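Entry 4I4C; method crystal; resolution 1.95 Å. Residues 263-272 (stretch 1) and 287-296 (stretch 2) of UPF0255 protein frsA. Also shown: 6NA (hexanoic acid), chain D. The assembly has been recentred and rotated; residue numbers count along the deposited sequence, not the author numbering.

Stretch 1 (263-272) HHRVGLIGFR
Stretch 2 287-296: EKIKACVILG

The two stretches run side by side as neighbouring parallel strands, paired from Leu 268 to Phe 271 and from Cys 292 to Leu 295, whose axes approach to 4.6 Å with only 9° between their N-to-C directions. Corresponding residues differ by 24 in number, so that Leu 268 lies beside Cys 292, Ile 269 beside Val 293, Gly 270 beside Ile 294 and Phe 271 beside Leu 295, with CA-CA separations of 4.6-4.9 Å. Together the stretches bury 752 Å² of surface.

Stretch 2 enters through Glu 287 (phi/psi -99/-45), whose side chain stays out of reach, and Lys 288 (-69/-29), an m, t, t, t lysine whose end leads away. The carbonyl of Lys 288 nevertheless meets stretch 1, its O lying 3.7 Å from Val 266 CB. Ile 289 (-95/121; m, m) is buried and packs against two apolar neighbours: its CD1 is 4.0 Å from CG1 of Val 266 (t), and its CG1 is 3.9 Å from CD1 of Leu 268 (m, t).

Lys 290 (-96/-23) points toward stretch 1. Its N donates to Val 266 O at 2.9 Å and 168°, a nearly linear bond. Its m, m, t, m side chain folds back so that NZ donates to His 264 O at 2.9 Å and to Glu 287 O at 3.0 Å, while a water accepts from NZ at 2.7 Å and also bonds His 264 ND1 at 3.1 Å. Arg 265 NH1 donates to the same carbonyl, His 264 O, at 3.0 Å; this shared acceptor accompanies the approach of two like charges, Arg 265 NH1 and Lys 290 NZ, to 4.6 Å.

From Ala 291 (-161/148) the backbone is extended; Ala 291 bonds across the strands through its O alone, and Val 293 and Leu 295 through both N and O. Ala 291 O accepts from Leu 268 N at 2.9 Å, although the 133° angle is bent. Cys 292 (-139/138; t) shares a sheet face with Leu 268, and its SG lies 4.2 Å from Leu 268 CB. Val 293 (-136/133; t) donates from N to Leu 268 O at 2.8 Å and accepts at O from Gly 270 N at 2.9 Å; its side chain lies on the face of Ile 269 (m, t).

Ile 294 (-128/147; p, t) lies on the Cys 292 face beside Gly 270, which has no side chain there. Its CA makes a CA-H...O contact with Gly 270 O at 3.1 Å, supplementing the ladder. Leu 295 (-134/128; t, p) donates from N to Gly 270 O at 3.0 Å and accepts at O from Arg 272 N at 2.9 Å. Its CB meets CD1 of Phe 271 (m, chi2 -88°) at 4.1 Å on the Val 293 face.

Gly 296 adopts phi/psi 65/28, a positive phi that favours glycine. Its O receives a weak bond from Arg 272 NH1, 2.9 Å at 130°. Arg 272 (49/-137; m, m, chi3 -107°) starts away from stretch 2, but its end returns, while its CB lies 3.3 Å from hexanoic acid O.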

# COMPACT_ATOMS: atom_id res chain seq x y z
N HIS A 263 22.97 -4.88 8.97
CA HIS A 263 22.14 -6.04 8.64
C HIS A 263 21.87 -6.94 9.85
O HIS A 263 21.11 -7.90 9.76
CB HIS A 263 22.73 -6.85 7.48
CG HIS A 263 24.15 -7.29 7.69
ND1 HIS A 263 25.22 -6.57 7.22
CD2 HIS A 263 24.66 -8.37 8.32
CE1 HIS A 263 26.34 -7.19 7.55
NE2 HIS A 263 26.03 -8.28 8.22
N HIS A 264 22.49 -6.62 10.98
CA HIS A 264 22.20 -7.36 12.21
C HIS A 264 21.03 -6.74 12.97
O HIS A 264 20.53 -7.32 13.94
CB HIS A 264 23.46 -7.47 13.08
CG HIS A 264 24.57 -8.24 12.43
ND1 HIS A 264 24.49 -9.59 12.18
CD2 HIS A 264 25.78 -7.84 11.97
CE1 HIS A 264 25.61 -9.99 11.59
NE2 HIS A 264 26.40 -8.95 11.45
N ARG A 265 20.57 -5.57 12.51
CA ARG A 265 19.43 -4.88 13.12
C ARG A 265 18.35 -4.53 12.07
O ARG A 265 18.16 -3.36 11.71
CB ARG A 265 19.89 -3.61 13.86
CG ARG A 265 20.53 -3.89 15.22
CD ARG A 265 19.65 -4.87 16.04
NE ARG A 265 20.12 -5.12 17.40
CZ ARG A 265 20.85 -6.17 17.77
NH1 ARG A 265 21.20 -7.09 16.88
NH2 ARG A 265 21.23 -6.31 19.04
N VAL A 266 17.64 -5.56 11.61
CA VAL A 266 16.64 -5.41 10.56
C VAL A 266 15.26 -5.74 11.09
O VAL A 266 15.05 -6.79 11.71
CB VAL A 266 16.92 -6.37 9.38
CG1 VAL A 266 15.77 -6.34 8.37
CG2 VAL A 266 18.24 -6.04 8.72
N GLY A 267 14.31 -4.85 10.82
CA GLY A 267 12.91 -5.07 11.16
C GLY A 267 11.98 -4.99 9.96
O GLY A 267 12.41 -4.70 8.84
N LEU A 268 10.69 -5.23 10.20
CA LEU A 268 9.71 -5.27 9.13
C LEU A 268 8.42 -4.58 9.55
O LEU A 268 7.91 -4.83 10.64
CB LEU A 268 9.39 -6.73 8.74
CG LEU A 268 10.50 -7.69 8.31
CD1 LEU A 268 9.96 -9.14 8.21
CD2 LEU A 268 11.15 -7.25 6.99
N ILE A 269 7.90 -3.71 8.69
CA ILE A 269 6.57 -3.11 8.86
C ILE A 269 5.72 -3.47 7.64
O ILE A 269 6.15 -3.30 6.51
CB ILE A 269 6.65 -1.57 9.01
CG1 ILE A 269 7.68 -1.20 10.10
CG2 ILE A 269 5.30 -1.00 9.36
CD1 ILE A 269 7.96 0.30 10.23
N GLY A 270 4.51 -3.97 7.87
CA GLY A 270 3.65 -4.43 6.80
C GLY A 270 2.22 -3.97 7.01
O GLY A 270 1.61 -4.29 8.03
N PHE A 271 1.70 -3.18 6.07
CA PHE A 271 0.32 -2.71 6.11
C PHE A 271 -0.52 -3.53 5.14
O PHE A 271 -0.05 -3.88 4.06
CB PHE A 271 0.25 -1.25 5.66
CG PHE A 271 1.12 -0.32 6.46
CD1 PHE A 271 0.64 0.28 7.62
CD2 PHE A 271 2.41 -0.01 6.04
CE1 PHE A 271 1.44 1.16 8.35
CE2 PHE A 271 3.21 0.87 6.76
CZ PHE A 271 2.72 1.45 7.92
N ARG A 272 -1.77 -3.80 5.51
CA ARG A 272 -2.65 -4.60 4.66
C ARG A 272 -1.94 -5.88 4.21
O ARG A 272 -1.24 -6.50 5.00
CB ARG A 272 -3.13 -3.80 3.43
CG ARG A 272 -3.74 -2.47 3.73
CD ARG A 272 -4.76 -2.60 4.82
NE ARG A 272 -6.12 -2.48 4.32
CZ ARG A 272 -7.20 -2.82 5.02
NH1 ARG A 272 -7.07 -3.33 6.26
NH2 ARG A 272 -8.40 -2.67 4.47
N GLU A 287 16.42 -15.46 12.26
CA GLU A 287 17.63 -14.85 12.82
C GLU A 287 17.85 -13.46 12.27
O GLU A 287 18.16 -12.51 13.01
CB GLU A 287 18.86 -15.72 12.55
CG GLU A 287 19.04 -16.87 13.55
CD GLU A 287 19.15 -16.36 14.98
OE1 GLU A 287 20.06 -15.55 15.25
OE2 GLU A 287 18.32 -16.76 15.83
N LYS A 288 17.68 -13.35 10.95
CA LYS A 288 17.89 -12.10 10.25
C LYS A 288 16.83 -11.05 10.59
O LYS A 288 17.12 -9.86 10.53
CB LYS A 288 17.91 -12.33 8.73
CG LYS A 288 19.07 -13.19 8.26
CD LYS A 288 18.90 -13.55 6.80
CE LYS A 288 19.87 -14.64 6.37
NZ LYS A 288 19.50 -15.23 5.05
N ILE A 289 15.62 -11.49 10.93
CA ILE A 289 14.56 -10.55 11.29
C ILE A 289 14.51 -10.38 12.81
O ILE A 289 14.31 -11.35 13.54
CB ILE A 289 13.18 -11.02 10.79
CG1 ILE A 289 13.15 -11.05 9.25
CG2 ILE A 289 12.07 -10.14 11.33
CD1 ILE A 289 13.74 -9.79 8.63
N LYS A 290 14.69 -9.15 13.27
CA LYS A 290 14.73 -8.85 14.70
C LYS A 290 13.38 -8.39 15.26
O LYS A 290 13.13 -8.51 16.46
CB LYS A 290 15.79 -7.79 14.97
CG LYS A 290 17.22 -8.24 14.64
CD LYS A 290 17.56 -9.55 15.37
CE LYS A 290 19.04 -9.94 15.22
NZ LYS A 290 19.49 -9.98 13.79
N ALA A 291 12.52 -7.87 14.39
CA ALA A 291 11.21 -7.38 14.81
C ALA A 291 10.27 -7.26 13.64
O ALA A 291 10.71 -6.97 12.54
CB ALA A 291 11.35 -6.02 15.49
N CYS A 292 8.98 -7.47 13.88
CA CYS A 292 7.96 -7.31 12.85
C CYS A 292 6.71 -6.63 13.42
O CYS A 292 6.28 -6.92 14.53
CB CYS A 292 7.60 -8.66 12.20
SG CYS A 292 6.26 -8.58 10.94
N VAL A 293 6.14 -5.70 12.65
CA VAL A 293 4.91 -5.03 13.05
C VAL A 293 3.99 -4.98 11.83
O VAL A 293 4.43 -4.62 10.73
CB VAL A 293 5.18 -3.59 13.53
CG1 VAL A 293 3.89 -2.93 14.00
CG2 VAL A 293 6.23 -3.57 14.63
N ILE A 294 2.74 -5.34 12.03
CA ILE A 294 1.77 -5.33 10.95
C ILE A 294 0.51 -4.56 11.35
O ILE A 294 0.14 -4.53 12.51
CB ILE A 294 1.39 -6.76 10.49
CG1 ILE A 294 0.75 -7.56 11.63
CG2 ILE A 294 2.63 -7.50 9.94
CD1 ILE A 294 0.09 -8.87 11.14
N LEU A 295 -0.13 -3.89 10.39
CA LEU A 295 -1.37 -3.19 10.67
C LEU A 295 -2.39 -3.49 9.59
O LEU A 295 -2.10 -3.33 8.40
CB LEU A 295 -1.12 -1.67 10.79
CG LEU A 295 -2.34 -0.77 11.03
CD1 LEU A 295 -3.21 -1.22 12.20
CD2 LEU A 295 -1.90 0.69 11.22
N GLY A 296 -3.58 -3.92 10.00
CA GLY A 296 -4.67 -4.16 9.05
C GLY A 296 -4.44 -5.29 8.04
O GLY A 296 -4.99 -5.27 6.94
CA 6NA D . -5.65 -6.20 0.86
C 6NA D . -4.72 -5.10 0.50
O 6NA D . -3.52 -5.24 0.52
CB 6NA D . -6.47 -6.70 -0.26
CG 6NA D . -7.31 -7.85 -0.04
CD 6NA D . -8.43 -7.72 0.88
C6 6NA D . -9.65 -7.20 0.30
OXT 6NA D . -5.14 -4.03 0.20
O HOH W 1 22.02 -10.81 13.55